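Local coordinates for protein alkaline phosphatase D (Bacillus subtilis, PDB 2YEQ) that hydrolyses phosphate esters as a phosphodiesterase and alkaline phosphatase of the PhoD family, using an active site that contains iron and calcium, at residues M39-E49 / K62-H73; A468-V476 / R485-Q493. All blocks are in the same frame, centred on the assembly; numbering follows the deposited sequence.

From the N terminus the chain first reaches contact 1. Strand 44-51 runs out, turns, and comes back as strand 59-67, so residues 39-49 and 62-73 close a beta hairpin. This hairpin forms one side of the four-stranded antiparallel sheet of the N-terminal domain. Contact 2 opens much later, after the metal-binding residues have all passed except Gln517 of a sodium site. There strands 470-477 and 484-489 close a second hairpin, at one end of the ten-stranded mixed sheet, whose other end is strand 74-79. The two loops follow in series and neither nest nor cross. The centres of contacts 1 and 2 are about 45 Å apart, on opposite sides of the chain's centre.

Contact 1. Residues M39-E49 / K62-H73; sequences MPKQAVPVKWE and KGTEMAKPSLAH. With PE5 (3,6,9,12,15,18,21,24-octaoxahexacosan-1-ol), chain B; PE5 (3,6,9,12,15,18,21,24-octaoxahexacosan-1-ol), chain Y; EDO (1,2-ethanediol), chain R.
The imidazole of His73 lies between Met39 and the peptide joining Lys68 to Pro69. Met39 bends at chi2 and chi3, which brings CE over one ring face, 3.9 Å from the centroid of the His73 ring, a CH-pi contact. The Lys68-Pro69 peptide covers the opposite face. At the ring edge His73 NE2 gives a nearly straight hydrogen bond (170°) of 2.8 Å to Gln42 O. The acceptor lies in the ring plane, so the bond and the two covered faces fix the ring's rotation.

At the other end, Trp48 CG sits between the backbone N and the carbonyl carbon (chi1 56°), which turns the indole across the neighbouring strand. One face of the indole lies on the backbone of Lys62 and Gly63, with Gly63 CA 3.8 Å from the centroid of the five-membered ring of Trp48. Trp48 NE1 points to a water in the indole plane at 2.8 Å, and that water donates to Glu65 OE2. Val77 and Phe92 also touch Trp48.

Between these ends Val46 CG2 meets Ala67 CB at 4.0 Å. On the other sheet face Met66 curls over Pro45, and Met66 CE reaches Ala43 CB at 3.6 Å. Lys47 NZ hydrogen-bonds Thr64 OG1 at 3.1 Å. Paired backbone bonds link Val44 with Ala67, Val46 with Glu65 and Trp48 with Gly63, the ladder of an antiparallel beta hairpin in the PhoD N-terminal domain.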
loop_
_atom_site.group_PDB
_atom_site.type_symbol
_atom_site.label_atom_id
_atom_site.label_comp_id
_atom_site.label_asym_id
_atom_site.label_seq_id
_atom_site.Cartn_x
_atom_site.Cartn_y
_atom_site.Cartn_z
ATOM N N MET A 39 -3.826 -24.690 -15.019
ATOM C CA MET A 39 -2.909 -24.776 -16.148
ATOM C C MET A 39 -2.163 -26.115 -16.121
ATOM O O MET A 39 -1.949 -26.695 -15.058
ATOM C CB MET A 39 -1.879 -23.654 -16.085
ATOM C CG MET A 39 -2.449 -22.269 -16.374
ATOM S SD MET A 39 -2.880 -22.090 -18.105
ATOM C CE MET A 39 -1.272 -22.004 -18.850
ATOM N N PRO A 40 -1.734 -26.596 -17.278
ATOM C CA PRO A 40 -0.892 -27.798 -17.291
ATOM C C PRO A 40 0.528 -27.487 -16.835
ATOM O O PRO A 40 0.971 -26.347 -16.908
ATOM C CB PRO A 40 -0.899 -28.209 -18.757
ATOM C CG PRO A 40 -1.152 -26.962 -19.490
ATOM C CD PRO A 40 -2.124 -26.200 -18.639
ATOM N N LYS A 41 1.252 -28.509 -16.420
ATOM C CA LYS A 41 2.610 -28.348 -15.929
ATOM C C LYS A 41 3.588 -28.249 -17.097
ATOM O O LYS A 41 4.413 -29.131 -17.293
ATOM C CB LYS A 41 2.974 -29.518 -14.990
ATOM C CG LYS A 41 4.243 -29.311 -14.167
ATOM C CD LYS A 41 4.657 -30.579 -13.387
ATOM C CE LYS A 41 6.118 -30.975 -13.666
ATOM N NZ LYS A 41 6.610 -32.100 -12.801
ATOM N N GLN A 42 3.486 -27.174 -17.874
ATOM C CA GLN A 42 4.430 -26.904 -18.963
ATOM C C GLN A 42 4.507 -25.404 -19.258
ATOM O O GLN A 42 3.571 -24.658 -18.973
ATOM C CB GLN A 42 4.041 -27.659 -20.242
ATOM C CG GLN A 42 2.747 -27.184 -20.876
ATOM C CD GLN A 42 2.068 -28.228 -21.766
ATOM O OE1 GLN A 42 2.190 -29.434 -21.546
ATOM N NE2 GLN A 42 1.331 -27.754 -22.767
ATOM N N ALA A 43 5.623 -24.984 -19.835
ATOM C CA ALA A 43 5.840 -23.587 -20.150
ATOM C C ALA A 43 4.965 -23.213 -21.339
ATOM O O ALA A 43 4.775 -24.023 -22.232
ATOM C CB ALA A 43 7.297 -23.320 -20.453
ATOM N N VAL A 44 4.399 -22.004 -21.308
ATOM C CA VAL A 44 3.450 -21.536 -22.324
ATOM C C VAL A 44 3.943 -20.183 -22.853
ATOM O O VAL A 44 4.239 -19.284 -22.072
ATOM C CB VAL A 44 2.022 -21.413 -21.741
ATOM C CG1 VAL A 44 1.019 -20.910 -22.804
ATOM C CG2 VAL A 44 1.576 -22.764 -21.174
ATOM N N PRO A 45 4.082 -20.048 -24.170
ATOM C CA PRO A 45 4.541 -18.783 -24.722
ATOM C C PRO A 45 3.476 -17.679 -24.606
ATOM O O PRO A 45 2.287 -17.903 -24.867
ATOM C CB PRO A 45 4.833 -19.117 -26.188
ATOM C CG PRO A 45 3.984 -20.274 -26.478
ATOM C CD PRO A 45 3.954 -21.081 -25.220
ATOM N N VAL A 46 3.906 -16.489 -24.201
ATOM C CA VAL A 46 2.998 -15.340 -24.125
ATOM C C VAL A 46 3.636 -14.183 -24.869
ATOM O O VAL A 46 4.743 -13.726 -24.514
ATOM C CB VAL A 46 2.664 -14.947 -22.664
ATOM C CG1 VAL A 46 1.665 -13.748 -22.638
ATOM C CG2 VAL A 46 2.053 -16.134 -21.907
ATOM N N LYS A 47 2.968 -13.733 -25.931
ATOM C CA LYS A 47 3.470 -12.603 -26.709
ATOM C C LYS A 47 2.995 -11.319 -26.062
ATOM O O LYS A 47 1.947 -11.289 -25.397
ATOM C CB LYS A 47 2.979 -12.679 -28.162
ATOM C CG LYS A 47 3.575 -13.876 -28.938
ATOM C CD LYS A 47 3.294 -13.790 -30.436
ATOM C CE LYS A 47 4.004 -14.895 -31.227
ATOM N NZ LYS A 47 5.398 -15.178 -30.733
ATOM N N TRP A 48 3.771 -10.256 -26.236
ATOM C CA TRP A 48 3.394 -8.960 -25.707
ATOM C C TRP A 48 3.761 -7.850 -26.678
ATOM O O TRP A 48 4.746 -7.948 -27.423
ATOM C CB TRP A 48 4.058 -8.694 -24.347
ATOM C CG TRP A 48 5.555 -8.807 -24.377
ATOM C CD1 TRP A 48 6.299 -9.940 -24.198
ATOM C CD2 TRP A 48 6.484 -7.753 -24.617
ATOM N NE1 TRP A 48 7.638 -9.639 -24.283
ATOM C CE2 TRP A 48 7.776 -8.303 -24.537
ATOM C CE3 TRP A 48 6.352 -6.385 -24.856
ATOM C CZ2 TRP A 48 8.926 -7.531 -24.713
ATOM C CZ3 TRP A 48 7.490 -5.627 -25.026
ATOM C CH2 TRP A 48 8.755 -6.199 -24.961
ATOM N N GLU A 49 2.981 -6.778 -26.617
ATOM C CA GLU A 49 3.172 -5.612 -27.473
ATOM C C GLU A 49 2.922 -4.327 -26.680
ATOM O O GLU A 49 2.003 -4.255 -25.849
ATOM C CB GLU A 49 2.189 -5.636 -28.649
ATOM C CG GLU A 49 2.415 -6.740 -29.660
ATOM C CD GLU A 49 1.329 -6.782 -30.735
ATOM O OE1 GLU A 49 0.174 -6.334 -30.486
ATOM O OE2 GLU A 49 1.650 -7.269 -31.838
ATOM N N LYS A 62 7.892 -5.189 -28.805
ATOM C CA LYS A 62 7.164 -6.456 -28.732
ATOM C C LYS A 62 8.145 -7.569 -28.399
ATOM O O LYS A 62 9.352 -7.377 -28.536
ATOM C CB LYS A 62 6.458 -6.737 -30.049
ATOM C CG LYS A 62 7.411 -7.002 -31.213
ATOM C CD LYS A 62 6.651 -7.307 -32.466
ATOM C CE LYS A 62 7.565 -7.286 -33.696
ATOM N NZ LYS A 62 6.782 -7.551 -34.926
ATOM N N GLY A 63 7.625 -8.706 -27.948
ATOM C CA GLY A 63 8.436 -9.872 -27.634
ATOM C C GLY A 63 7.606 -11.073 -27.219
ATOM O O GLY A 63 6.377 -11.067 -27.345
ATOM N N THR A 64 8.287 -12.111 -26.741
ATOM C CA THR A 64 7.641 -13.332 -26.268
ATOM C C THR A 64 8.300 -13.766 -24.973
ATOM O O THR A 64 9.516 -13.839 -24.898
ATOM C CB THR A 64 7.736 -14.466 -27.311
ATOM O OG1 THR A 64 7.237 -13.973 -28.551
ATOM C CG2 THR A 64 6.907 -15.684 -26.890
ATOM N N GLU A 65 7.488 -14.010 -23.953
ATOM C CA GLU A 65 7.955 -14.577 -22.688
ATOM C C GLU A 65 7.413 -15.977 -22.563
ATOM O O GLU A 65 6.358 -16.276 -23.127
ATOM C CB GLU A 65 7.415 -13.783 -21.511
ATOM C CG GLU A 65 8.040 -12.456 -21.348
ATOM C CD GLU A 65 9.430 -12.555 -20.793
ATOM O OE1 GLU A 65 9.596 -13.105 -19.677
ATOM O OE2 GLU A 65 10.348 -12.086 -21.482
ATOM N N MET A 66 8.116 -16.826 -21.814
ATOM C CA MET A 66 7.612 -18.163 -21.511
ATOM C C MET A 66 7.076 -18.134 -20.106
ATOM O O MET A 66 7.862 -18.023 -19.150
ATOM C CB MET A 66 8.728 -19.207 -21.604
ATOM C CG MET A 66 9.283 -19.421 -22.988
ATOM S SD MET A 66 8.051 -19.911 -24.209
ATOM C CE MET A 66 7.495 -21.502 -23.605
ATOM N N ALA A 67 5.753 -18.226 -19.972
ATOM C CA ALA A 67 5.107 -18.342 -18.661
ATOM C C ALA A 67 5.363 -19.758 -18.131
ATOM O O ALA A 67 5.148 -20.714 -18.855
ATOM C CB ALA A 67 3.599 -18.071 -18.783
ATOM N N LYS A 68 5.793 -19.891 -16.876
ATOM C CA LYS A 68 6.220 -21.195 -16.310
ATOM C C LYS A 68 5.412 -21.598 -15.099
ATOM O O LYS A 68 5.072 -20.736 -14.282
ATOM C CB LYS A 68 7.668 -21.146 -15.815
ATOM C CG LYS A 68 8.605 -20.307 -16.623
ATOM C CD LYS A 68 10.059 -20.609 -16.272
ATOM C CE LYS A 68 10.529 -19.873 -15.025
ATOM N NZ LYS A 68 11.994 -19.567 -15.114
ATOM N N PRO A 69 5.185 -22.904 -14.940
ATOM C CA PRO A 69 4.478 -23.425 -13.769
ATOM C C PRO A 69 5.110 -23.004 -12.436
ATOM O O PRO A 69 4.385 -22.774 -11.468
ATOM C CB PRO A 69 4.567 -24.965 -13.935
ATOM C CG PRO A 69 4.971 -25.208 -15.328
ATOM C CD PRO A 69 5.649 -23.981 -15.842
ATOM N N SER A 70 6.441 -22.924 -12.378
ATOM C CA SER A 70 7.107 -22.626 -11.105
ATOM C C SER A 70 6.802 -21.212 -10.599
ATOM O O SER A 70 6.914 -20.950 -9.391
ATOM C CB SER A 70 8.606 -22.835 -11.208
ATOM O OG SER A 70 9.168 -21.906 -12.103
ATOM N N LEU A 71 6.359 -20.334 -11.506
ATOM C CA LEU A 71 5.873 -19.001 -11.126
ATOM C C LEU A 71 4.367 -18.789 -11.403
ATOM O O LEU A 71 3.924 -17.664 -11.690
ATOM C CB LEU A 71 6.710 -17.950 -11.846
ATOM C CG LEU A 71 8.217 -17.926 -11.486
ATOM C CD1 LEU A 71 8.948 -16.975 -12.405
ATOM C CD2 LEU A 71 8.462 -17.514 -10.072
ATOM N N ALA A 72 3.591 -19.872 -11.293
ATOM C CA ALA A 72 2.136 -19.864 -11.475
ATOM C C ALA A 72 1.702 -19.283 -12.838
ATOM O O ALA A 72 0.613 -18.712 -12.974
ATOM C CB ALA A 72 1.443 -19.134 -10.318
ATOM N N HIS A 73 2.554 -19.463 -13.837
ATOM C CA HIS A 73 2.352 -18.949 -15.198
ATOM C C HIS A 73 2.116 -17.428 -15.200
ATOM O O HIS A 73 1.387 -16.878 -16.054
ATOM C CB HIS A 73 1.208 -19.697 -15.913
ATOM C CG HIS A 73 1.548 -21.108 -16.272
ATOM N ND1 HIS A 73 1.265 -22.171 -15.445
ATOM C CD2 HIS A 73 2.142 -21.627 -17.369
ATOM C CE1 HIS A 73 1.656 -23.292 -16.027
ATOM N NE2 HIS A 73 2.202 -22.989 -17.190
HETATM C C50 PE5 B . 13.482 -22.067 -13.992
HETATM O O1 PE5 B . 12.920 -21.412 -12.843
HETATM C C1 PE5 B . 13.544 -20.155 -12.509
HETATM C C2 PE5 B . 12.547 -19.117 -11.963
HETATM O O2 PE5 B . 12.993 -17.752 -12.173
HETATM C C3 PE5 B . 12.651 -17.193 -13.451
HETATM C C4 PE5 B . 12.648 -15.683 -13.437
HETATM C C50 PE5 Y . -1.734 -24.888 -23.415
HETATM O O1 PE5 Y . -2.565 -24.462 -22.322
HETATM C C1 PE5 Y . -3.603 -25.406 -21.998
HETATM C C2 PE5 Y . -4.622 -24.815 -21.018
HETATM O O2 PE5 Y . -5.892 -25.508 -21.003
HETATM C C3 PE5 Y . -6.775 -25.091 -19.945
HETATM C C4 PE5 Y . -7.427 -23.754 -20.232
HETATM C C1 EDO R . 8.865 -15.582 -16.910
HETATM O O1 EDO R . 8.373 -16.761 -16.269
HETATM C C2 EDO R . 7.694 -14.788 -17.475
HETATM O O2 EDO R . 7.953 -13.387 -17.355
HETATM O O HOH W 1 10.104 -10.885 -23.873
#

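Contact 2. Residues A468-V476 / R485-Q493; sequences AISTRASFV and RKVSSTTIQ. With PE5 (3,6,9,12,15,18,21,24-octaoxahexacosan-1-ol), chain H; EDO (1,2-ethanediol), chain N; EDO (1,2-ethanediol), chain C.
Ser474 faces both Val487 and Ser488, a classic beta bulge in the antiparallel hairpin that ends the large mixed sheet. Ser474 O takes a hydrogen bond of 2.8 Å from Val487 N and a weak one from Ser488 N. Ser474 N returns a hydrogen bond to Ser488 O. Beyond the bulge Val476 and Arg485 are hydrogen-bonded to each other through both backbone groups.

Phe475 and Lys486 lie side by side, and the aliphatic chain of Lys486 follows the ring until Lys486 CE meets Phe475 CZ at 3.5 Å. Phe435 meets the same ring. Val476 CG2 touches Val487 CG2 of the bulge at 4.0 Å, the two side chains crossing at about a right angle. Ser474 OG is hydrogen-bonded to Asp455 on strand 451-459.

Arg472 starts away from the other segment and folds round to its far end, at Ser489, Thr490 and Ile492. Its chain bends at chi2 (66°), which lays Arg472 CD 3.9 Å from Ile492 CG1. Thr490 O lies over a face of the guanidinium without bonding it. A salt bridge from NE to Asp418 helps hold this group in place. At the guanidinium edge and close to its plane, Arg472 NH1 donates to Ser489 OG over 3.1 Å.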
loop_
_atom_site.group_PDB
_atom_site.type_symbol
_atom_site.label_atom_id
_atom_site.label_comp_id
_atom_site.label_asym_id
_atom_site.label_seq_id
_atom_site.Cartn_x
_atom_site.Cartn_y
_atom_site.Cartn_z
ATOM N N ALA A 468 -21.288 6.586 -4.168
ATOM C CA ALA A 468 -20.686 7.728 -4.838
ATOM C C ALA A 468 -19.408 8.114 -4.065
ATOM O O ALA A 468 -19.313 7.853 -2.878
ATOM C CB ALA A 468 -21.692 8.919 -4.853
ATOM N N ILE A 469 -18.437 8.709 -4.745
ATOM C CA ILE A 469 -17.214 9.188 -4.100
ATOM C C ILE A 469 -17.223 10.730 -4.031
ATOM O O ILE A 469 -17.790 11.383 -4.904
ATOM C CB ILE A 469 -15.968 8.677 -4.828
ATOM C CG1 ILE A 469 -14.737 8.745 -3.905
ATOM C CG2 ILE A 469 -15.727 9.442 -6.130
ATOM C CD1 ILE A 469 -13.638 7.776 -4.306
ATOM N N SER A 470 -16.655 11.300 -2.970
ATOM C CA SER A 470 -16.495 12.763 -2.843
ATOM C C SER A 470 -15.173 13.056 -2.181
ATOM O O SER A 470 -14.614 12.209 -1.478
ATOM C CB SER A 470 -17.569 13.376 -1.950
ATOM O OG SER A 470 -18.804 12.735 -2.097
ATOM N N THR A 471 -14.684 14.265 -2.390
ATOM C CA THR A 471 -13.536 14.754 -1.660
ATOM C C THR A 471 -14.044 15.249 -0.295
ATOM O O THR A 471 -14.758 16.256 -0.208
ATOM C CB THR A 471 -12.807 15.810 -2.462
ATOM O OG1 THR A 471 -12.364 15.224 -3.703
ATOM C CG2 THR A 471 -11.596 16.375 -1.707
ATOM N N ARG A 472 -13.748 14.490 0.761
ATOM C CA ARG A 472 -14.134 14.864 2.123
ATOM C C ARG A 472 -13.406 16.126 2.551
ATOM O O ARG A 472 -13.945 16.986 3.255
ATOM C CB ARG A 472 -13.802 13.739 3.141
ATOM C CG ARG A 472 -14.020 14.132 4.613
ATOM C CD ARG A 472 -15.460 14.350 4.856
ATOM N NE ARG A 472 -15.827 14.783 6.193
ATOM C CZ ARG A 472 -15.683 16.017 6.675
ATOM N NH1 ARG A 472 -15.098 16.979 5.965
ATOM N NH2 ARG A 472 -16.116 16.287 7.891
ATOM N N ALA A 473 -12.157 16.215 2.154
ATOM C CA ALA A 473 -11.343 17.300 2.568
ATOM C C ALA A 473 -10.114 17.315 1.733
ATOM O O ALA A 473 -9.671 16.272 1.202
ATOM C CB ALA A 473 -10.992 17.176 4.063
ATOM N N SER A 474 -9.561 18.514 1.620
ATOM C CA SER A 474 -8.371 18.750 0.851
ATOM C C SER A 474 -7.430 19.638 1.663
ATOM O O SER A 474 -7.877 20.632 2.287
ATOM C CB SER A 474 -8.740 19.406 -0.483
ATOM O OG SER A 474 -7.562 19.743 -1.223
ATOM N N PHE A 475 -6.143 19.283 1.661
ATOM C CA PHE A 475 -5.112 20.010 2.413
ATOM C C PHE A 475 -3.998 20.346 1.490
ATOM O O PHE A 475 -3.670 19.570 0.585
ATOM C CB PHE A 475 -4.598 19.173 3.606
ATOM C CG PHE A 475 -5.634 18.939 4.663
ATOM C CD1 PHE A 475 -6.479 17.848 4.597
ATOM C CD2 PHE A 475 -5.763 19.807 5.726
ATOM C CE1 PHE A 475 -7.445 17.647 5.555
ATOM C CE2 PHE A 475 -6.710 19.597 6.696
ATOM C CZ PHE A 475 -7.568 18.535 6.605
ATOM N N VAL A 476 -3.419 21.528 1.679
ATOM C CA VAL A 476 -2.222 21.900 0.975
ATOM C C VAL A 476 -1.071 22.192 1.951
ATOM O O VAL A 476 -1.298 22.729 3.021
ATOM C CB VAL A 476 -2.490 23.145 0.104
ATOM C CG1 VAL A 476 -1.200 23.656 -0.471
ATOM C CG2 VAL A 476 -3.445 22.803 -1.002
ATOM N N ARG A 485 -2.829 23.423 5.356
ATOM C CA ARG A 485 -3.990 24.313 5.257
ATOM C C ARG A 485 -5.149 23.587 4.616
ATOM O O ARG A 485 -4.992 23.030 3.545
ATOM C CB ARG A 485 -3.630 25.504 4.378
ATOM C CG ARG A 485 -2.715 26.505 5.030
ATOM C CD ARG A 485 -2.778 27.848 4.285
ATOM N NE ARG A 485 -1.519 28.597 4.338
ATOM C CZ ARG A 485 -0.368 28.203 3.790
ATOM N NH1 ARG A 485 -0.276 27.045 3.137
ATOM N NH2 ARG A 485 0.709 28.972 3.910
ATOM N N LYS A 486 -6.299 23.596 5.271
ATOM C CA LYS A 486 -7.488 22.936 4.776
ATOM C C LYS A 486 -8.129 23.839 3.737
ATOM O O LYS A 486 -8.556 24.933 4.081
ATOM C CB LYS A 486 -8.474 22.685 5.915
ATOM C CG LYS A 486 -9.576 21.710 5.558
ATOM C CD LYS A 486 -10.638 21.627 6.631
ATOM C CE LYS A 486 -10.478 20.386 7.436
ATOM N NZ LYS A 486 -11.474 20.310 8.526
ATOM N N VAL A 487 -8.181 23.388 2.482
ATOM C CA VAL A 487 -8.702 24.203 1.378
ATOM C C VAL A 487 -10.074 23.749 0.924
ATOM O O VAL A 487 -10.704 24.387 0.066
ATOM C CB VAL A 487 -7.694 24.296 0.209
ATOM C CG1 VAL A 487 -6.409 25.028 0.683
ATOM C CG2 VAL A 487 -7.373 22.901 -0.381
ATOM N N SER A 488 -10.562 22.656 1.497
ATOM C CA SER A 488 -11.864 22.135 1.149
ATOM C C SER A 488 -12.370 21.217 2.252
ATOM O O SER A 488 -11.589 20.509 2.876
ATOM C CB SER A 488 -11.775 21.363 -0.178
ATOM O OG SER A 488 -13.069 21.008 -0.601
ATOM N N SER A 489 -13.680 21.180 2.448
ATOM C CA SER A 489 -14.296 20.275 3.400
ATOM C C SER A 489 -15.764 20.117 3.077
ATOM O O SER A 489 -16.466 21.124 2.932
ATOM C CB SER A 489 -14.119 20.817 4.812
ATOM O OG SER A 489 -14.863 20.077 5.760
ATOM N N THR A 490 -16.224 18.869 2.937
ATOM C CA THR A 490 -17.594 18.566 2.501
ATOM C C THR A 490 -18.153 17.410 3.306
ATOM O O THR A 490 -17.473 16.410 3.535
ATOM C CB THR A 490 -17.641 18.185 1.015
ATOM O OG1 THR A 490 -17.012 19.221 0.256
ATOM C CG2 THR A 490 -19.059 17.972 0.535
ATOM N N THR A 491 -19.402 17.537 3.714
ATOM C CA THR A 491 -20.064 16.485 4.440
ATOM C C THR A 491 -20.478 15.399 3.438
ATOM O O THR A 491 -20.812 15.699 2.293
ATOM C CB THR A 491 -21.255 17.033 5.219
ATOM O OG1 THR A 491 -22.178 17.603 4.311
ATOM C CG2 THR A 491 -20.817 18.124 6.159
ATOM N N ILE A 492 -20.418 14.137 3.863
ATOM C CA ILE A 492 -20.652 13.010 2.976
ATOM C C ILE A 492 -22.099 12.577 3.106
ATOM O O ILE A 492 -22.556 12.184 4.161
ATOM C CB ILE A 492 -19.680 11.815 3.276
ATOM C CG1 ILE A 492 -18.231 12.282 3.152
ATOM C CG2 ILE A 492 -19.938 10.625 2.331
ATOM C CD1 ILE A 492 -17.825 12.839 1.783
ATOM N N GLN A 493 -22.815 12.647 2.004
ATOM C CA GLN A 493 -24.198 12.232 1.964
ATOM C C GLN A 493 -24.354 10.730 2.126
ATOM O O GLN A 493 -23.718 9.937 1.408
ATOM C CB GLN A 493 -24.821 12.645 0.625
ATOM C CG GLN A 493 -25.990 13.546 0.796
ATOM C CD GLN A 493 -26.487 14.092 -0.520
ATOM O OE1 GLN A 493 -25.824 14.915 -1.160
ATOM N NE2 GLN A 493 -27.647 13.617 -0.946
HETATM C C48 PE5 H . -7.724 18.465 -7.299
HETATM C C50 PE5 H . -7.421 19.639 -8.217
HETATM O O1 PE5 H . -6.272 20.342 -7.727
HETATM C C1 PE5 H . -5.347 20.790 -8.721
HETATM C C2 PE5 H . -4.007 21.190 -8.100
HETATM O O2 PE5 H . -3.985 22.588 -7.812
HETATM C C3 PE5 H . -3.050 23.040 -6.824
HETATM C C4 PE5 H . -3.396 24.484 -6.459
HETATM O O3 PE5 H . -3.948 24.590 -5.135
HETATM C C5 PE5 H . -5.320 24.985 -5.159
HETATM C C6 PE5 H . -5.952 25.120 -3.792
HETATM O O4 PE5 H . -7.369 24.949 -3.917
HETATM C C7 PE5 H . -7.798 23.629 -3.608
HETATM C C8 PE5 H . -9.209 23.327 -4.053
HETATM O O5 PE5 H . -9.309 21.931 -4.370
HETATM C C9 PE5 H . -9.884 21.204 -3.288
HETATM C C1 EDO N . -21.561 12.356 6.974
HETATM O O1 EDO N . -22.968 12.516 6.710
HETATM C C2 EDO N . -20.828 13.652 7.307
HETATM O O2 EDO N . -19.632 13.761 6.529
HETATM C C1 EDO C . -13.686 21.889 9.243
HETATM O O1 EDO C . -15.003 21.479 8.880
HETATM C C2 EDO C . -13.689 23.087 10.178
HETATM O O2 EDO C . -12.382 23.676 10.176
HETATM O O HOH W 2 -21.451 14.186 -0.511
#